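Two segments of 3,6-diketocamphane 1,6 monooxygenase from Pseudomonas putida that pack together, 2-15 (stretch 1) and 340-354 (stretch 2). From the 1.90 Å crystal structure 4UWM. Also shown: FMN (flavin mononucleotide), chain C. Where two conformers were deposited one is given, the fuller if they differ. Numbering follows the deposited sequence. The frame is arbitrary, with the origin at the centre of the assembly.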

# COMPACT_ATOMS: atom_id res chain seq x y z
N ALA A 2 -32.07 -2.69 -9.95
CA ALA A 2 -31.46 -3.95 -10.37
C ALA A 2 -30.42 -4.47 -9.36
O ALA A 2 -29.81 -3.69 -8.62
CB ALA A 2 -30.85 -3.80 -11.76
N MET A 3 -30.25 -5.79 -9.33
CA MET A 3 -29.14 -6.43 -8.64
C MET A 3 -27.84 -5.98 -9.33
O MET A 3 -27.78 -5.94 -10.57
CB MET A 3 -29.28 -7.95 -8.71
CG MET A 3 -28.21 -8.75 -7.98
SD MET A 3 -28.11 -10.47 -8.50
CE MET A 3 -27.51 -10.27 -10.18
N GLU A 4 -26.83 -5.62 -8.54
CA GLU A 4 -25.56 -5.17 -9.10
C GLU A 4 -24.64 -6.36 -9.38
O GLU A 4 -24.81 -7.43 -8.77
CB GLU A 4 -24.86 -4.19 -8.16
CG GLU A 4 -25.55 -2.85 -7.97
CD GLU A 4 -25.49 -1.93 -9.20
OE1 GLU A 4 -24.78 -2.24 -10.18
OE2 GLU A 4 -26.15 -0.88 -9.18
N THR A 5 -23.68 -6.17 -10.30
CA THR A 5 -22.61 -7.14 -10.51
C THR A 5 -21.34 -6.66 -9.76
O THR A 5 -20.98 -5.48 -9.83
CB THR A 5 -22.28 -7.35 -12.01
OG1 THR A 5 -23.47 -7.71 -12.71
CG2 THR A 5 -21.27 -8.51 -12.20
N GLY A 6 -20.70 -7.58 -9.03
CA GLY A 6 -19.41 -7.32 -8.37
C GLY A 6 -18.37 -8.35 -8.75
O GLY A 6 -18.69 -9.41 -9.30
N LEU A 7 -17.10 -8.03 -8.49
CA LEU A 7 -16.01 -8.97 -8.72
C LEU A 7 -15.32 -9.19 -7.38
O LEU A 7 -15.14 -8.24 -6.62
CB LEU A 7 -15.05 -8.38 -9.76
CG LEU A 7 -13.98 -9.27 -10.39
CD1 LEU A 7 -14.58 -10.37 -11.28
CD2 LEU A 7 -13.01 -8.40 -11.17
N ILE A 8 -15.03 -10.45 -7.05
CA ILE A 8 -14.17 -10.73 -5.91
C ILE A 8 -12.87 -11.40 -6.39
O ILE A 8 -12.89 -12.40 -7.11
CB ILE A 8 -14.88 -11.45 -4.73
CG1 ILE A 8 -13.90 -11.61 -3.54
CG2 ILE A 8 -15.49 -12.79 -5.14
CD1 ILE A 8 -14.55 -11.90 -2.21
N PHE A 9 -11.75 -10.80 -6.01
CA PHE A 9 -10.41 -11.18 -6.46
C PHE A 9 -9.66 -11.68 -5.23
O PHE A 9 -9.00 -10.90 -4.50
CB PHE A 9 -9.75 -9.94 -7.05
CG PHE A 9 -8.56 -10.21 -7.93
CD1 PHE A 9 -8.70 -10.80 -9.18
CD2 PHE A 9 -7.29 -9.78 -7.54
CE1 PHE A 9 -7.59 -11.01 -10.00
CE2 PHE A 9 -6.19 -9.98 -8.33
CZ PHE A 9 -6.32 -10.60 -9.57
N HIS A 10 -9.76 -12.98 -5.00
CA HIS A 10 -9.12 -13.60 -3.84
C HIS A 10 -7.61 -13.43 -3.65
O HIS A 10 -7.18 -13.19 -2.53
CB HIS A 10 -9.56 -15.04 -3.62
CG HIS A 10 -10.82 -15.14 -2.83
ND1 HIS A 10 -12.05 -15.27 -3.42
CD2 HIS A 10 -11.04 -15.06 -1.50
CE1 HIS A 10 -12.98 -15.28 -2.48
NE2 HIS A 10 -12.39 -15.16 -1.31
N PRO A 11 -6.81 -13.60 -4.70
CA PRO A 11 -7.20 -14.17 -5.99
C PRO A 11 -7.08 -15.69 -5.94
O PRO A 11 -6.84 -16.26 -4.86
CB PRO A 11 -6.16 -13.60 -6.92
CG PRO A 11 -4.93 -13.57 -6.08
CD PRO A 11 -5.41 -13.15 -4.70
N TYR A 12 -7.27 -16.36 -7.08
CA TYR A 12 -6.88 -17.76 -7.20
C TYR A 12 -5.91 -17.88 -8.39
O TYR A 12 -6.32 -18.19 -9.52
CB TYR A 12 -8.10 -18.68 -7.41
CG TYR A 12 -9.01 -18.77 -6.20
CD1 TYR A 12 -8.59 -19.40 -5.03
CD2 TYR A 12 -10.30 -18.22 -6.22
CE1 TYR A 12 -9.40 -19.47 -3.91
CE2 TYR A 12 -11.12 -18.29 -5.10
CZ TYR A 12 -10.67 -18.93 -3.96
OH TYR A 12 -11.45 -19.03 -2.83
N MET A 13 -4.65 -17.60 -8.12
CA MET A 13 -3.61 -17.60 -9.14
C MET A 13 -2.94 -18.97 -9.14
O MET A 13 -2.58 -19.47 -8.07
CB MET A 13 -2.53 -16.54 -8.87
CG MET A 13 -2.96 -15.08 -8.84
SD MET A 13 -3.79 -14.51 -10.36
CE MET A 13 -2.47 -14.51 -11.54
N ARG A 14 -2.74 -19.56 -10.33
CA ARG A 14 -2.05 -20.85 -10.43
C ARG A 14 -0.70 -20.82 -9.73
O ARG A 14 0.07 -19.87 -9.89
CB ARG A 14 -1.81 -21.26 -11.90
CG ARG A 14 -3.05 -21.64 -12.68
CD ARG A 14 -2.67 -22.50 -13.89
NE ARG A 14 -1.71 -21.85 -14.77
CZ ARG A 14 -2.02 -20.97 -15.72
NH1 ARG A 14 -3.28 -20.61 -15.91
NH2 ARG A 14 -1.06 -20.42 -16.47
N PRO A 15 -0.38 -21.86 -8.94
CA PRO A 15 0.93 -21.89 -8.31
C PRO A 15 2.05 -21.72 -9.34
O PRO A 15 1.98 -22.30 -10.42
CB PRO A 15 0.98 -23.28 -7.66
CG PRO A 15 -0.44 -23.49 -7.27
CD PRO A 15 -1.23 -22.97 -8.44
N1 FMN C . -13.04 -14.11 4.43
C2 FMN C . -12.86 -12.84 3.95
O2 FMN C . -12.71 -11.90 4.76
N3 FMN C . -12.85 -12.55 2.64
C4 FMN C . -13.01 -13.49 1.70
O4 FMN C . -12.99 -13.16 0.49
C4A FMN C . -13.21 -14.90 2.12
N5 FMN C . -13.37 -15.91 1.23
C5A FMN C . -13.55 -17.19 1.64
C6 FMN C . -13.72 -18.21 0.69
C7 FMN C . -13.90 -19.53 1.08
C7M FMN C . -14.08 -20.61 0.05
C8 FMN C . -13.91 -19.86 2.54
C8M FMN C . -14.11 -21.27 3.03
C9 FMN C . -13.74 -18.85 3.49
C9A FMN C . -13.56 -17.53 3.10
N10 FMN C . -13.40 -16.50 4.06
C10 FMN C . -13.21 -15.17 3.59
C1' FMN C . -13.39 -16.80 5.50
C2' FMN C . -14.75 -16.58 6.14
O2' FMN C . -15.23 -15.30 5.72
C3' FMN C . -14.66 -16.62 7.66
O3' FMN C . -14.94 -17.96 8.09
C4' FMN C . -15.61 -15.61 8.29
O4' FMN C . -15.05 -14.29 8.24
C5' FMN C . -15.98 -15.95 9.73
O5' FMN C . -17.22 -16.66 9.65
P FMN C . -18.17 -16.94 10.90
O1P FMN C . -18.13 -15.74 11.79
O2P FMN C . -19.48 -17.12 10.18
O3P FMN C . -17.59 -18.19 11.50
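Stretch 2 340-354: GWGTLQVEAHDYYDD

Stretch 2 runs alongside stretch 1 in the same direction, its strand from Thr343 to about Glu347 pairing in parallel with strand 4-9; the two axes cross at -34° and approach to 4.1 Å, and the contact buries 1136 Å² in total. Before the strand, Gly340 takes up a conformation (phi 94°, psi -165°) that suits glycine, and Trp341 follows in an extended one. The Trp341 side chain, chi1 p, reaches Met3, whose SD lies 3.2 Å from Trp341 NE1 and oblique to the ring.

Gly342, at phi -85° and psi -34°, precedes the extended strand and opens the ladder: Glu4 N donates to Gly342 O at 2.8 Å. Thr343 lies beside Glu4, and its CG2 comes within 3.6 Å of Gly6 N. Leu344 is in register with Thr5 and bonds on both sides of it, as a parallel ladder requires: Leu344 N donates to Glu4 O (2.9 Å) and Leu344 O accepts from Gly6 N (2.8 Å). Leu344 CB also packs against Met3 CE at 3.7 Å.

Gln345 lies opposite Gly6, on the sheet face that also carries Thr343 and Glu347. Its side chain reaches across to the glycine, Gln345 NE2 lying 3.3 Å from Gly6 CA and donating to Leu7 O at 3.1 Å. A CB on Gly6 would clash with this amide and with Thr343 CG2, so the bare backbone makes room for both. Val346, on the other face with Leu344, pairs with Leu7 and repeats the pattern: Val346 N donates to Gly6 O (2.7 Å), and Ile8 N to Val346 O (2.8 Å).

Glu347 sits beside Ile8, its CD 3.4 Å from Ile8 CG2, while its carboxylate accepts a hydrogen bond from His10 ND1 to Glu347 OE1 at 2.7 Å. The other ring nitrogen, His10 NE2, donates to FMN N5 (2.8 Å), so the ring links Glu347 to the flavin. Ala348 N donates to Ile8 O at 2.8 Å, and Ala348 CB meets the edge of the Phe9 ring at CD1, 3.6 Å away.

Beyond this point the register skips to Tyr12. The His349 ring lies nearly parallel to that of Tyr12 but slid aside, with centroids 5.4 Å apart; one water joins Tyr12 O to Asp350 N. Asp350 points toward stretch 1, and its OD2 accepts from Arg14 N at 3.0 Å. Asp353 completes the contact with a salt bridge from Arg14 NH2 to Asp353 OD2 at 3.0 Å.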

# COMPACT_ATOMS: atom_id res chain seq x y z
N GLY A 340 -33.33 -13.21 -2.19
CA GLY A 340 -32.34 -12.52 -3.02
C GLY A 340 -31.26 -11.74 -2.25
O GLY A 340 -31.08 -11.92 -1.04
N TRP A 341 -30.56 -10.88 -2.98
CA TRP A 341 -29.42 -10.11 -2.46
C TRP A 341 -29.19 -8.93 -3.37
O TRP A 341 -29.73 -8.88 -4.47
CB TRP A 341 -28.15 -10.98 -2.42
CG TRP A 341 -27.82 -11.62 -3.75
CD1 TRP A 341 -27.21 -11.02 -4.83
CD2 TRP A 341 -28.10 -12.97 -4.16
NE1 TRP A 341 -27.10 -11.91 -5.87
CE2 TRP A 341 -27.63 -13.11 -5.48
CE3 TRP A 341 -28.72 -14.06 -3.53
CZ2 TRP A 341 -27.75 -14.31 -6.19
CZ3 TRP A 341 -28.83 -15.26 -4.24
CH2 TRP A 341 -28.35 -15.37 -5.56
N GLY A 342 -28.38 -7.98 -2.92
CA GLY A 342 -28.11 -6.79 -3.71
C GLY A 342 -26.99 -6.89 -4.74
O GLY A 342 -27.06 -6.23 -5.78
N THR A 343 -25.94 -7.66 -4.45
CA THR A 343 -24.78 -7.75 -5.37
C THR A 343 -24.39 -9.19 -5.60
O THR A 343 -24.18 -9.96 -4.64
CB THR A 343 -23.53 -6.96 -4.87
OG1 THR A 343 -23.86 -5.57 -4.72
CG2 THR A 343 -22.39 -7.06 -5.88
N LEU A 344 -24.27 -9.56 -6.87
CA LEU A 344 -23.77 -10.87 -7.23
C LEU A 344 -22.25 -10.72 -7.36
O LEU A 344 -21.76 -10.07 -8.30
CB LEU A 344 -24.37 -11.34 -8.56
CG LEU A 344 -23.79 -12.65 -9.09
CD1 LEU A 344 -24.33 -13.83 -8.31
CD2 LEU A 344 -24.05 -12.80 -10.58
N GLN A 345 -21.53 -11.30 -6.41
CA GLN A 345 -20.09 -11.07 -6.33
C GLN A 345 -19.40 -12.19 -7.07
O GLN A 345 -19.28 -13.29 -6.54
CB GLN A 345 -19.62 -10.94 -4.87
CG GLN A 345 -18.43 -9.99 -4.68
CD GLN A 345 -18.81 -8.51 -4.74
OE1 GLN A 345 -19.83 -8.10 -4.17
NE2 GLN A 345 -17.97 -7.70 -5.39
N VAL A 346 -18.96 -11.91 -8.28
CA VAL A 346 -18.37 -12.94 -9.14
C VAL A 346 -16.91 -13.26 -8.80
O VAL A 346 -16.07 -12.36 -8.80
CB VAL A 346 -18.50 -12.55 -10.63
CG1 VAL A 346 -17.91 -13.64 -11.52
CG2 VAL A 346 -19.97 -12.29 -10.96
N GLU A 347 -16.63 -14.53 -8.53
CA GLU A 347 -15.27 -14.97 -8.20
C GLU A 347 -14.36 -14.91 -9.41
O GLU A 347 -14.64 -15.53 -10.45
CB GLU A 347 -15.28 -16.40 -7.66
CG GLU A 347 -15.89 -16.59 -6.27
CD GLU A 347 -14.97 -16.18 -5.12
OE1 GLU A 347 -13.78 -15.83 -5.35
OE2 GLU A 347 -15.46 -16.21 -3.97
N ALA A 348 -13.26 -14.17 -9.30
CA ALA A 348 -12.31 -14.04 -10.40
C ALA A 348 -11.36 -15.22 -10.41
O ALA A 348 -10.85 -15.64 -9.36
CB ALA A 348 -11.55 -12.72 -10.33
N HIS A 349 -11.13 -15.79 -11.60
CA HIS A 349 -10.17 -16.89 -11.71
C HIS A 349 -8.98 -16.55 -12.61
O HIS A 349 -8.96 -15.51 -13.24
CB HIS A 349 -10.89 -18.17 -12.14
CG HIS A 349 -11.50 -18.89 -10.99
ND1 HIS A 349 -10.80 -19.78 -10.22
CD2 HIS A 349 -12.71 -18.76 -10.41
CE1 HIS A 349 -11.57 -20.23 -9.25
NE2 HIS A 349 -12.74 -19.63 -9.35
N ASP A 350 -7.98 -17.43 -12.65
CA ASP A 350 -6.74 -17.11 -13.34
C ASP A 350 -6.88 -17.26 -14.86
O ASP A 350 -6.51 -18.30 -15.42
CB ASP A 350 -5.59 -17.96 -12.81
CG ASP A 350 -4.24 -17.52 -13.34
OD1 ASP A 350 -4.18 -16.73 -14.28
OD2 ASP A 350 -3.23 -17.99 -12.80
N TYR A 351 -7.40 -16.21 -15.49
CA TYR A 351 -7.53 -16.08 -16.94
C TYR A 351 -6.52 -15.12 -17.55
O TYR A 351 -6.68 -14.63 -18.68
CB TYR A 351 -8.93 -15.58 -17.27
CG TYR A 351 -9.94 -16.68 -17.46
CD1 TYR A 351 -10.07 -17.33 -18.70
CD2 TYR A 351 -10.78 -17.06 -16.42
CE1 TYR A 351 -11.01 -18.34 -18.88
CE2 TYR A 351 -11.72 -18.06 -16.59
CZ TYR A 351 -11.84 -18.69 -17.82
OH TYR A 351 -12.77 -19.68 -17.97
N TYR A 352 -5.45 -14.88 -16.80
CA TYR A 352 -4.44 -13.92 -17.20
C TYR A 352 -3.83 -14.24 -18.57
O TYR A 352 -3.56 -13.31 -19.34
CB TYR A 352 -3.33 -13.89 -16.16
CG TYR A 352 -2.23 -12.89 -16.42
CD1 TYR A 352 -2.51 -11.54 -16.63
CD2 TYR A 352 -0.90 -13.29 -16.41
CE1 TYR A 352 -1.49 -10.61 -16.82
CE2 TYR A 352 0.12 -12.37 -16.61
CZ TYR A 352 -0.18 -11.04 -16.79
OH TYR A 352 0.85 -10.14 -16.97
N ASP A 353 -3.62 -15.53 -18.87
CA ASP A 353 -3.02 -15.93 -20.19
C ASP A 353 -3.91 -15.69 -21.39
O ASP A 353 -3.42 -15.44 -22.50
CB ASP A 353 -2.58 -17.39 -20.19
CG ASP A 353 -1.36 -17.64 -19.33
OD1 ASP A 353 -0.61 -16.68 -19.06
OD2 ASP A 353 -1.13 -18.80 -18.94
N ASP A 354 -5.22 -15.77 -21.20
CA ASP A 354 -6.15 -15.75 -22.29
C ASP A 354 -7.50 -15.25 -21.77
O ASP A 354 -8.41 -16.04 -21.55
CB ASP A 354 -6.22 -17.17 -22.89
CG ASP A 354 -7.10 -17.28 -24.11
OD1 ASP A 354 -7.45 -16.26 -24.74
OD2 ASP A 354 -7.46 -18.44 -24.42
O HOH W 1 -10.87 -14.74 -6.89
O HOH W 2 -7.94 -19.72 -10.87
O HOH W 3 -7.58 -15.38 -9.75
O HOH W 4 -14.30 -18.29 -2.24
O HOH W 5 -5.69 -20.85 -14.81
O HOH W 6 -4.52 -18.01 -17.54